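Local structure of NADP-dependent alcohol dehydrogenase (Entamoeba histolytica, 2OUI) at residues V29-L34 / E325-V330; D144-S149 / K346-I351; M181-A186 / G192-V197; D205-L208 / D214-N217. The protein catalyses the NADP-dependent oxidation of alcohols to aldehydes or ketones, and probably the reverse reduction, as a zinc-containing tetramer. The protein carries 1 engineered substitution. All blocks are in the same frame, centred on the assembly; numbering follows the deposited sequence.

Contact 1 of 4, residues V29-L34 / E325-V330; sequences VRPLAL and EGLEKV
Leu34 and Val330 meet at a slant, methyl against methyl: Leu34 CD1 lies 3.5 Å from Val330 CG1. The same CD1 is 3.7 Å from Leu327 CD1, so this single methyl of Leu34 carries both of the closest approaches and touches two neighbouring side chains of the 325-330 segment. The Val330 methyl also reaches inward along the leucine, with CG1 4.1 Å from Leu34 CB. Leu34 turns its CG beside its own backbone N (chi1 -68°), and its CB already points at the opposing segment. Leu327 arrives differently. Its CB bond does not aim at the partner, but with CG trans to the backbone N (chi1 -177°) the branch swings its CD1 across to Leu34. Pro31 adds a looser approach, its ring CG 4.4 Å from Leu327 CD1. No hydrogen bond spans the two segments; the contact is wholly apolar, and 118 Å² is buried in it.

Trp14 of strand 11-16 touches both Leu327 and Val330, while Ala61, Val119 and Ile351 pack on Leu34. On the 325-330 side a type I turn from Gly326 to Lys329, closed by Lys329 N to Gly326 O at 2.9 Å, carries Leu327, and Val330 comes next in the chain. On the other side the strand carries a classic bulge, in which two successive residues, Leu32 and Ala33, lie opposite Val62, and it turns a corner before Leu34. The arrangement thus joins a bulged strand of the GroES-like catalytic domain of zinc alcohol dehydrogenases to the turn and helix contributed by the C-terminal part of the chain.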
# COMPACT_ATOMS: atom_id res chain seq x y z
N VAL A 29 -31.87 18.09 9.64
CA VAL A 29 -31.87 18.39 8.21
C VAL A 29 -33.24 18.05 7.61
O VAL A 29 -33.84 17.02 7.95
CB VAL A 29 -30.74 17.54 7.49
CG1 VAL A 29 -30.71 17.80 5.97
CG2 VAL A 29 -29.38 17.84 8.09
N ARG A 30 -33.76 18.92 6.73
CA ARG A 30 -34.97 18.60 5.96
C ARG A 30 -34.57 18.22 4.53
O ARG A 30 -33.63 18.81 3.98
CB ARG A 30 -35.95 19.79 5.98
CG ARG A 30 -35.50 21.02 5.21
CD ARG A 30 -36.56 22.15 5.37
NE ARG A 30 -36.23 23.37 4.63
CZ ARG A 30 -36.95 24.49 4.67
NH1 ARG A 30 -38.04 24.56 5.42
NH2 ARG A 30 -36.59 25.55 3.94
N PRO A 31 -35.23 17.19 3.94
CA PRO A 31 -34.81 16.76 2.59
C PRO A 31 -35.24 17.69 1.46
O PRO A 31 -36.38 18.18 1.47
CB PRO A 31 -35.54 15.42 2.42
CG PRO A 31 -36.81 15.57 3.23
CD PRO A 31 -36.34 16.36 4.46
N LEU A 32 -34.33 17.89 0.50
CA LEU A 32 -34.59 18.64 -0.74
C LEU A 32 -34.62 17.71 -1.95
O LEU A 32 -35.32 17.98 -2.91
CB LEU A 32 -33.51 19.68 -0.99
CG LEU A 32 -33.36 20.83 0.01
CD1 LEU A 32 -32.18 21.67 -0.43
CD2 LEU A 32 -34.64 21.66 0.06
N ALA A 33 -33.84 16.64 -1.92
CA ALA A 33 -33.93 15.62 -2.96
C ALA A 33 -33.59 14.28 -2.31
O ALA A 33 -32.72 14.22 -1.44
CB ALA A 33 -32.99 15.94 -4.14
N LEU A 34 -34.33 13.25 -2.69
CA LEU A 34 -34.19 11.92 -2.07
C LEU A 34 -34.15 10.87 -3.15
O LEU A 34 -34.76 11.06 -4.20
CB LEU A 34 -35.42 11.63 -1.18
CG LEU A 34 -35.55 12.50 0.08
CD1 LEU A 34 -36.90 12.24 0.76
CD2 LEU A 34 -34.39 12.29 1.07
N GLU A 325 -42.24 14.55 -7.53
CA GLU A 325 -42.24 15.72 -6.67
C GLU A 325 -43.06 15.40 -5.44
O GLU A 325 -44.17 14.87 -5.56
CB GLU A 325 -42.89 16.91 -7.37
CG GLU A 325 -42.25 17.33 -8.68
CD GLU A 325 -41.01 18.18 -8.49
OE1 GLU A 325 -41.00 19.02 -7.55
OE2 GLU A 325 -40.05 18.03 -9.28
N GLY A 326 -42.53 15.75 -4.28
CA GLY A 326 -43.29 15.64 -3.04
C GLY A 326 -42.83 14.48 -2.19
O GLY A 326 -42.57 13.37 -2.71
N LEU A 327 -42.74 14.72 -0.88
CA LEU A 327 -42.25 13.72 0.05
C LEU A 327 -43.00 12.39 -0.03
O LEU A 327 -42.39 11.33 0.07
CB LEU A 327 -42.26 14.26 1.48
CG LEU A 327 -41.69 13.32 2.57
CD1 LEU A 327 -40.24 12.92 2.32
CD2 LEU A 327 -41.83 13.96 3.97
N GLU A 328 -44.32 12.44 -0.24
CA GLU A 328 -45.14 11.24 -0.30
C GLU A 328 -44.66 10.32 -1.41
O GLU A 328 -44.79 9.09 -1.29
CB GLU A 328 -46.62 11.56 -0.55
CG GLU A 328 -47.01 12.99 -0.23
CD GLU A 328 -46.71 13.94 -1.39
OE1 GLU A 328 -46.05 14.97 -1.14
OE2 GLU A 328 -47.14 13.62 -2.53
N LYS A 329 -44.07 10.88 -2.46
CA LYS A 329 -43.65 10.05 -3.60
C LYS A 329 -42.44 9.14 -3.35
O LYS A 329 -42.15 8.30 -4.20
CB LYS A 329 -43.41 10.88 -4.87
CG LYS A 329 -44.61 11.68 -5.33
CD LYS A 329 -45.80 10.83 -5.65
CE LYS A 329 -47.00 11.72 -5.95
NZ LYS A 329 -48.21 10.91 -6.25
N VAL A 330 -41.77 9.26 -2.20
CA VAL A 330 -40.68 8.31 -1.87
C VAL A 330 -41.22 6.89 -1.78
O VAL A 330 -40.50 5.93 -2.07
CB VAL A 330 -39.82 8.66 -0.61
CG1 VAL A 330 -39.13 10.00 -0.80
CG2 VAL A 330 -40.63 8.64 0.67

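Contact 2 of 4, residues D144-S149 / K346-I351; sequences DAVMLS and KPVVRI
Lys346 NZ is held from two sources, a salt bridge to Glu60 OE1 and a hydrogen bond to Pro36 O, while the aliphatic part of the same side chain meets Met147. Glu60 and Pro36 directly adjoin the zinc ligands His59 and Cys37 in sequence, and the lysine side chain comes within about 6 Å of the zinc ion. Lys346 CG lies 3.7 Å from Met147 SD, the two side chains running past each other in opposite senses. Met147 is folded at both chi2 (-63°) and chi3 (101°), which turns CE over toward the strand, 3.7 Å from Lys346 CG. The Met147 and Val348 side chains cross at about a right angle, with CE 3.5 Å from Val348 CG1. Val146 CG1 approaches that valine methyl too, at 3.7 Å from Val348 CG1. Val348 has two modelled conformers, so both distances to it hold for one of them.

The 144-149 segment leads straight into Asp150, the third zinc ligand, and a type I turn from Ala145 to Leu148 contains both Val146 and Met147. The chemistry is therefore divided: the thioether end of Met147 packs on the lysine's CG, while the ammonium end goes to carboxylate and carbonyl partners, which is consistent with a second-shell position beside the metal.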
# COMPACT_ATOMS: atom_id res chain seq x y z
N ASP A 144 -28.71 15.67 -9.25
CA ASP A 144 -27.41 15.07 -9.60
C ASP A 144 -26.56 14.81 -8.36
O ASP A 144 -25.83 13.81 -8.28
CB ASP A 144 -26.63 15.97 -10.57
CG ASP A 144 -27.27 16.04 -11.95
OD1 ASP A 144 -28.26 15.31 -12.22
OD2 ASP A 144 -26.77 16.84 -12.77
N ALA A 145 -26.64 15.71 -7.38
CA ALA A 145 -25.84 15.56 -6.16
C ALA A 145 -26.28 14.40 -5.28
O ALA A 145 -25.45 13.83 -4.55
CB ALA A 145 -25.84 16.86 -5.36
N VAL A 146 -27.58 14.05 -5.31
CA VAL A 146 -28.07 12.96 -4.45
C VAL A 146 -27.48 11.60 -4.86
O VAL A 146 -27.45 10.64 -4.05
CB VAL A 146 -29.62 12.92 -4.35
CG1 VAL A 146 -30.25 12.42 -5.63
CG2 VAL A 146 -30.03 12.09 -3.14
N MET A 147 -27.00 11.53 -6.10
CA MET A 147 -26.29 10.32 -6.56
C MET A 147 -24.94 10.13 -5.90
O MET A 147 -24.40 9.02 -5.90
CB MET A 147 -26.11 10.36 -8.09
CG MET A 147 -27.41 10.44 -8.89
SD MET A 147 -28.50 9.02 -8.69
CE MET A 147 -29.72 9.63 -7.55
N LEU A 148 -24.38 11.21 -5.37
CA LEU A 148 -23.11 11.15 -4.60
C LEU A 148 -23.21 10.38 -3.27
O LEU A 148 -22.25 9.76 -2.85
CB LEU A 148 -22.57 12.57 -4.33
CG LEU A 148 -22.15 13.40 -5.54
CD1 LEU A 148 -21.94 14.86 -5.17
CD2 LEU A 148 -20.87 12.80 -6.20
N SER A 149 -24.38 10.40 -2.63
CA SER A 149 -24.56 9.93 -1.25
C SER A 149 -24.20 8.46 -1.10
O SER A 149 -23.64 8.07 -0.08
CB SER A 149 -26.04 10.08 -0.85
OG SER A 149 -26.41 11.45 -0.93
N LYS A 346 -32.39 4.77 -11.64
CA LYS A 346 -32.53 5.38 -10.32
C LYS A 346 -33.62 6.46 -10.35
O LYS A 346 -33.60 7.32 -11.21
CB LYS A 346 -31.17 5.97 -9.94
CG LYS A 346 -30.98 6.30 -8.51
CD LYS A 346 -30.74 5.08 -7.65
CE LYS A 346 -30.47 5.57 -6.25
NZ LYS A 346 -30.22 4.46 -5.28
N PRO A 347 -34.61 6.37 -9.44
CA PRO A 347 -35.57 7.47 -9.29
C PRO A 347 -35.05 8.53 -8.32
O PRO A 347 -34.21 8.25 -7.45
CB PRO A 347 -36.80 6.79 -8.68
CG PRO A 347 -36.42 5.32 -8.47
CD PRO A 347 -34.92 5.26 -8.53
N VAL A 348 -35.54 9.75 -8.49
CA VAL A 348 -35.26 10.81 -7.54
C VAL A 348 -36.55 11.55 -7.22
O VAL A 348 -37.44 11.68 -8.06
CB VAL A 348 -34.20 11.84 -8.00
CG1 VAL A 348 -32.83 11.24 -7.96
CG2 VAL A 348 -34.51 12.40 -9.39
N VAL A 349 -36.65 12.01 -5.98
CA VAL A 349 -37.81 12.75 -5.54
C VAL A 349 -37.32 14.13 -5.11
O VAL A 349 -36.40 14.23 -4.33
CB VAL A 349 -38.45 12.06 -4.32
CG1 VAL A 349 -39.64 12.87 -3.80
CG2 VAL A 349 -38.90 10.64 -4.68
N ARG A 350 -37.97 15.17 -5.61
CA ARG A 350 -37.64 16.54 -5.24
C ARG A 350 -38.71 17.05 -4.28
O ARG A 350 -39.90 16.81 -4.48
CB ARG A 350 -37.54 17.41 -6.50
CG ARG A 350 -36.92 18.81 -6.31
CD ARG A 350 -35.38 18.82 -5.99
NE ARG A 350 -34.85 20.18 -6.10
CZ ARG A 350 -35.03 21.15 -5.19
NH1 ARG A 350 -35.71 20.93 -4.06
NH2 ARG A 350 -34.53 22.36 -5.42
N ILE A 351 -38.27 17.71 -3.21
CA ILE A 351 -39.17 18.28 -2.20
C ILE A 351 -38.89 19.78 -2.08
O ILE A 351 -37.74 20.20 -1.96
CB ILE A 351 -38.97 17.62 -0.80
CG1 ILE A 351 -39.17 16.10 -0.83
CG2 ILE A 351 -39.95 18.22 0.21
CD1 ILE A 351 -37.90 15.33 -1.10

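Contact 3 of 4, residues M181-A186 / G192-V197; sequences MSVAGA and GRIFAV
Helix segment 181-186 runs antiparallel to strand 194-197, at 173° between their directions and with their axes 9.9 Å apart at closest approach, and Val183 CA stands nearest to Ile194 CA, at 7.4 Å. Ile194 is the main side chain on the strand. Its CB points at the helix, and with CG1 beside the backbone N and the chain extended at chi2 (165°) the terminal methyl reaches the helix surface. There CD1 sits 4.1 Å from Ala186 CB and 4.0 Å from Val183 O, meeting one small side chain and the helix backbone together. The other branch, Ile194 CG2, is 4.4 Å from Val183 CG1. Val183 straddles two strand residues: its second methyl, CG2, comes 4.3 Å from Ala196 CB. The residues of one strand face, Ile194 and Ala196, thus meet Val183 and Ala186 one turn apart on the helix, without any hydrogen bond across.

Phe195 points the other way, and its CZ lies over the centre of the Arg193 guanidinium, 3.4 Å above the plane; that guanidinium also makes a salt bridge to Asp214 through NH2. Val172 of strand 170-173 covers Val183 as well. At the N-terminal end of the strand Lys313 of a second subunit packs on Ile194, and its NZ hydrogen-bonds to Gly192 O. The helix and strand are the last two elements of the unit formed by strand 170-173, helix 177-188 and strand 194-197, a beta-alpha-beta crossover of the Rossmann fold, which in this family binds the NAD(P) coenzyme, here probably NADP.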
# COMPACT_ATOMS: atom_id res chain seq x y z
N MET A 181 -21.64 3.11 -11.78
CA MET A 181 -20.67 3.98 -11.13
C MET A 181 -19.35 3.26 -10.92
O MET A 181 -18.31 3.90 -10.89
CB MET A 181 -21.21 4.62 -9.84
CG MET A 181 -22.27 5.73 -10.11
SD MET A 181 -21.51 7.09 -11.05
CE MET A 181 -22.07 6.84 -12.74
N SER A 182 -19.39 1.92 -10.83
CA SER A 182 -18.14 1.12 -10.79
C SER A 182 -17.43 1.12 -12.15
O SER A 182 -16.19 1.10 -12.21
CB SER A 182 -18.41 -0.33 -10.39
OG SER A 182 -18.77 -0.42 -9.01
N VAL A 183 -18.20 1.10 -13.24
CA VAL A 183 -17.67 1.34 -14.56
C VAL A 183 -17.04 2.72 -14.63
O VAL A 183 -15.91 2.87 -15.12
CB VAL A 183 -18.74 1.14 -15.68
CG1 VAL A 183 -18.18 1.57 -17.05
CG2 VAL A 183 -19.17 -0.34 -15.75
N ALA A 184 -17.78 3.74 -14.20
CA ALA A 184 -17.23 5.10 -14.23
C ALA A 184 -15.97 5.21 -13.33
O ALA A 184 -14.97 5.80 -13.73
CB ALA A 184 -18.30 6.14 -13.87
N GLY A 185 -16.02 4.60 -12.15
CA GLY A 185 -14.89 4.56 -11.21
C GLY A 185 -13.67 3.89 -11.83
O GLY A 185 -12.56 4.44 -11.77
N ALA A 186 -13.86 2.70 -12.41
CA ALA A 186 -12.77 1.99 -13.09
C ALA A 186 -12.15 2.84 -14.20
O ALA A 186 -10.93 2.87 -14.34
CB ALA A 186 -13.26 0.63 -13.65
N GLY A 192 -8.46 0.28 -19.07
CA GLY A 192 -8.50 0.33 -20.52
C GLY A 192 -9.74 -0.43 -20.97
O GLY A 192 -10.84 0.14 -21.05
N ARG A 193 -9.59 -1.71 -21.25
CA ARG A 193 -10.76 -2.48 -21.65
C ARG A 193 -11.61 -2.74 -20.41
O ARG A 193 -11.09 -3.16 -19.36
CB ARG A 193 -10.30 -3.80 -22.29
CG ARG A 193 -11.42 -4.61 -22.86
CD ARG A 193 -10.87 -5.70 -23.80
NE ARG A 193 -11.92 -6.23 -24.65
CZ ARG A 193 -11.81 -7.34 -25.36
NH1 ARG A 193 -10.68 -8.05 -25.33
NH2 ARG A 193 -12.83 -7.75 -26.10
N ILE A 194 -12.91 -2.44 -20.50
CA ILE A 194 -13.82 -2.69 -19.38
C ILE A 194 -15.02 -3.52 -19.87
O ILE A 194 -15.79 -3.06 -20.72
CB ILE A 194 -14.34 -1.37 -18.69
CG1 ILE A 194 -13.18 -0.56 -18.10
CG2 ILE A 194 -15.30 -1.69 -17.56
CD1 ILE A 194 -13.58 0.90 -17.74
N PHE A 195 -15.13 -4.76 -19.36
CA PHE A 195 -16.30 -5.60 -19.63
C PHE A 195 -17.36 -5.27 -18.59
O PHE A 195 -17.04 -5.15 -17.41
CB PHE A 195 -15.96 -7.08 -19.47
CG PHE A 195 -14.94 -7.58 -20.45
CD1 PHE A 195 -13.58 -7.55 -20.15
CD2 PHE A 195 -15.35 -8.08 -21.67
CE1 PHE A 195 -12.65 -8.01 -21.09
CE2 PHE A 195 -14.43 -8.55 -22.62
CZ PHE A 195 -13.06 -8.52 -22.31
N ALA A 196 -18.60 -5.13 -19.03
CA ALA A 196 -19.72 -4.81 -18.13
C ALA A 196 -20.75 -5.93 -18.30
O ALA A 196 -21.35 -6.08 -19.37
CB ALA A 196 -20.33 -3.45 -18.49
N VAL A 197 -20.94 -6.72 -17.25
CA VAL A 197 -21.85 -7.85 -17.29
C VAL A 197 -23.21 -7.37 -16.80
O VAL A 197 -23.39 -7.04 -15.62
CB VAL A 197 -21.34 -9.00 -16.41
CG1 VAL A 197 -22.33 -10.16 -16.41
CG2 VAL A 197 -19.94 -9.46 -16.89

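Contact 4 of 4, residues D205-L208 / D214-N217; sequences DIAL and DIIN
Two torsions of Ile215 set this contact: chi1 of -62° places CG1 beside the backbone N, and chi2 of -54° bends CD1 round to meet the helix. Here helix 201-209 is the connecting helix of a Rossmann-type beta-alpha-beta unit, between strand 194-197 and strand 214-216, the latter an edge strand of the parallel sheet within this chain. Leu208 takes a matching position from the helix side: its CG also lies beside the backbone N (chi1 -70°), which brings the branch point to the strand although its CB bond is not aimed there. The two side chains meet at an angle, with Leu208 CG 4.0 Å from Ile215 CG1 and 4.1 Å from Ile215 CD1. The isoleucine CD1 bridges on to the preceding helix residue, 4.0 Å from Ala207 CB.

The three residues are unevenly covered. Ala207 is buried, touched by Leu180 of helix 177-188 and by Ala212, whereas Leu208 is exposed and Ile215 partly so; both of the larger side chains also touch a crystal neighbour. Ile215 also touches Ala196 on the neighbouring strand. No hydrogen bond crosses the pair of segments, and 146 Å² is buried. The one approach to a polar atom is loose: Leu208 CD2 lies 4.4 Å from Asp214 N.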
# COMPACT_ATOMS: atom_id res chain seq x y z
N ASP A 205 -26.68 -0.01 -22.30
CA ASP A 205 -26.42 1.11 -23.19
C ASP A 205 -25.69 2.21 -22.40
O ASP A 205 -24.70 2.77 -22.87
CB ASP A 205 -27.74 1.66 -23.74
CG ASP A 205 -28.40 0.71 -24.74
OD1 ASP A 205 -27.69 -0.09 -25.40
OD2 ASP A 205 -29.65 0.78 -24.84
N ILE A 206 -26.17 2.49 -21.19
CA ILE A 206 -25.56 3.53 -20.34
C ILE A 206 -24.13 3.18 -19.90
O ILE A 206 -23.27 4.07 -19.76
CB ILE A 206 -26.46 3.90 -19.13
CG1 ILE A 206 -27.79 4.51 -19.60
CG2 ILE A 206 -25.74 4.88 -18.16
CD1 ILE A 206 -27.66 5.80 -20.45
N ALA A 207 -23.86 1.89 -19.68
CA ALA A 207 -22.50 1.49 -19.31
C ALA A 207 -21.46 1.92 -20.37
O ALA A 207 -20.37 2.39 -20.01
CB ALA A 207 -22.43 0.03 -19.04
N LEU A 208 -21.80 1.77 -21.65
CA LEU A 208 -20.95 2.22 -22.74
C LEU A 208 -20.70 3.73 -22.68
O LEU A 208 -19.66 4.22 -23.10
CB LEU A 208 -21.51 1.82 -24.12
CG LEU A 208 -21.47 0.32 -24.46
CD1 LEU A 208 -22.09 0.03 -25.84
CD2 LEU A 208 -20.06 -0.18 -24.42
N ASP A 214 -17.03 -3.29 -23.56
CA ASP A 214 -17.55 -4.60 -23.97
C ASP A 214 -18.72 -4.99 -23.06
O ASP A 214 -18.50 -5.36 -21.91
CB ASP A 214 -16.48 -5.70 -23.84
CG ASP A 214 -15.31 -5.50 -24.79
OD1 ASP A 214 -14.43 -4.67 -24.45
OD2 ASP A 214 -15.27 -6.19 -25.84
N ILE A 215 -19.94 -4.94 -23.58
CA ILE A 215 -21.10 -5.44 -22.83
C ILE A 215 -21.15 -6.96 -22.92
O ILE A 215 -21.11 -7.52 -24.00
CB ILE A 215 -22.44 -4.88 -23.40
CG1 ILE A 215 -22.47 -3.35 -23.28
CG2 ILE A 215 -23.63 -5.53 -22.69
CD1 ILE A 215 -22.21 -2.83 -21.88
N ILE A 216 -21.24 -7.61 -21.77
CA ILE A 216 -21.38 -9.06 -21.72
C ILE A 216 -22.78 -9.41 -21.21
O ILE A 216 -23.11 -9.20 -20.05
CB ILE A 216 -20.28 -9.67 -20.84
CG1 ILE A 216 -18.88 -9.31 -21.39
CG2 ILE A 216 -20.43 -11.19 -20.74
CD1 ILE A 216 -18.54 -9.96 -22.73
N ASN A 217 -23.60 -9.91 -22.14
CA ASN A 217 -24.98 -10.25 -21.86
C ASN A 217 -25.09 -11.77 -21.79
O ASN A 217 -24.77 -12.45 -22.74
CB ASN A 217 -25.87 -9.70 -22.97
CG ASN A 217 -27.34 -9.79 -22.63
OD1 ASN A 217 -27.83 -10.86 -22.29
ND2 ASN A 217 -28.05 -8.66 -22.70

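Followed from the N terminus, 29-34 opens contact 1 and 144-149 opens contact 2, both to be completed much later. Contact 3 (181-197) then closes a short loop, and contact 4 (205-217) closes a second one after it, in series; both fall within the spans of contacts 1 and 2. Residues 325-330 close contact 1 before 346-351 close contact 2, so these two cross. They share a sheet, with a probable hydrogen bond from Val349 N to Leu34 O (2.8 Å), and tie the C-terminal return of the chain to the catalytic domain. Contacts 3 and 4, centres 9 Å apart, lie on neighbouring strands of the Rossmann domain; contact 1's centre is about 31 Å from that of contact 3.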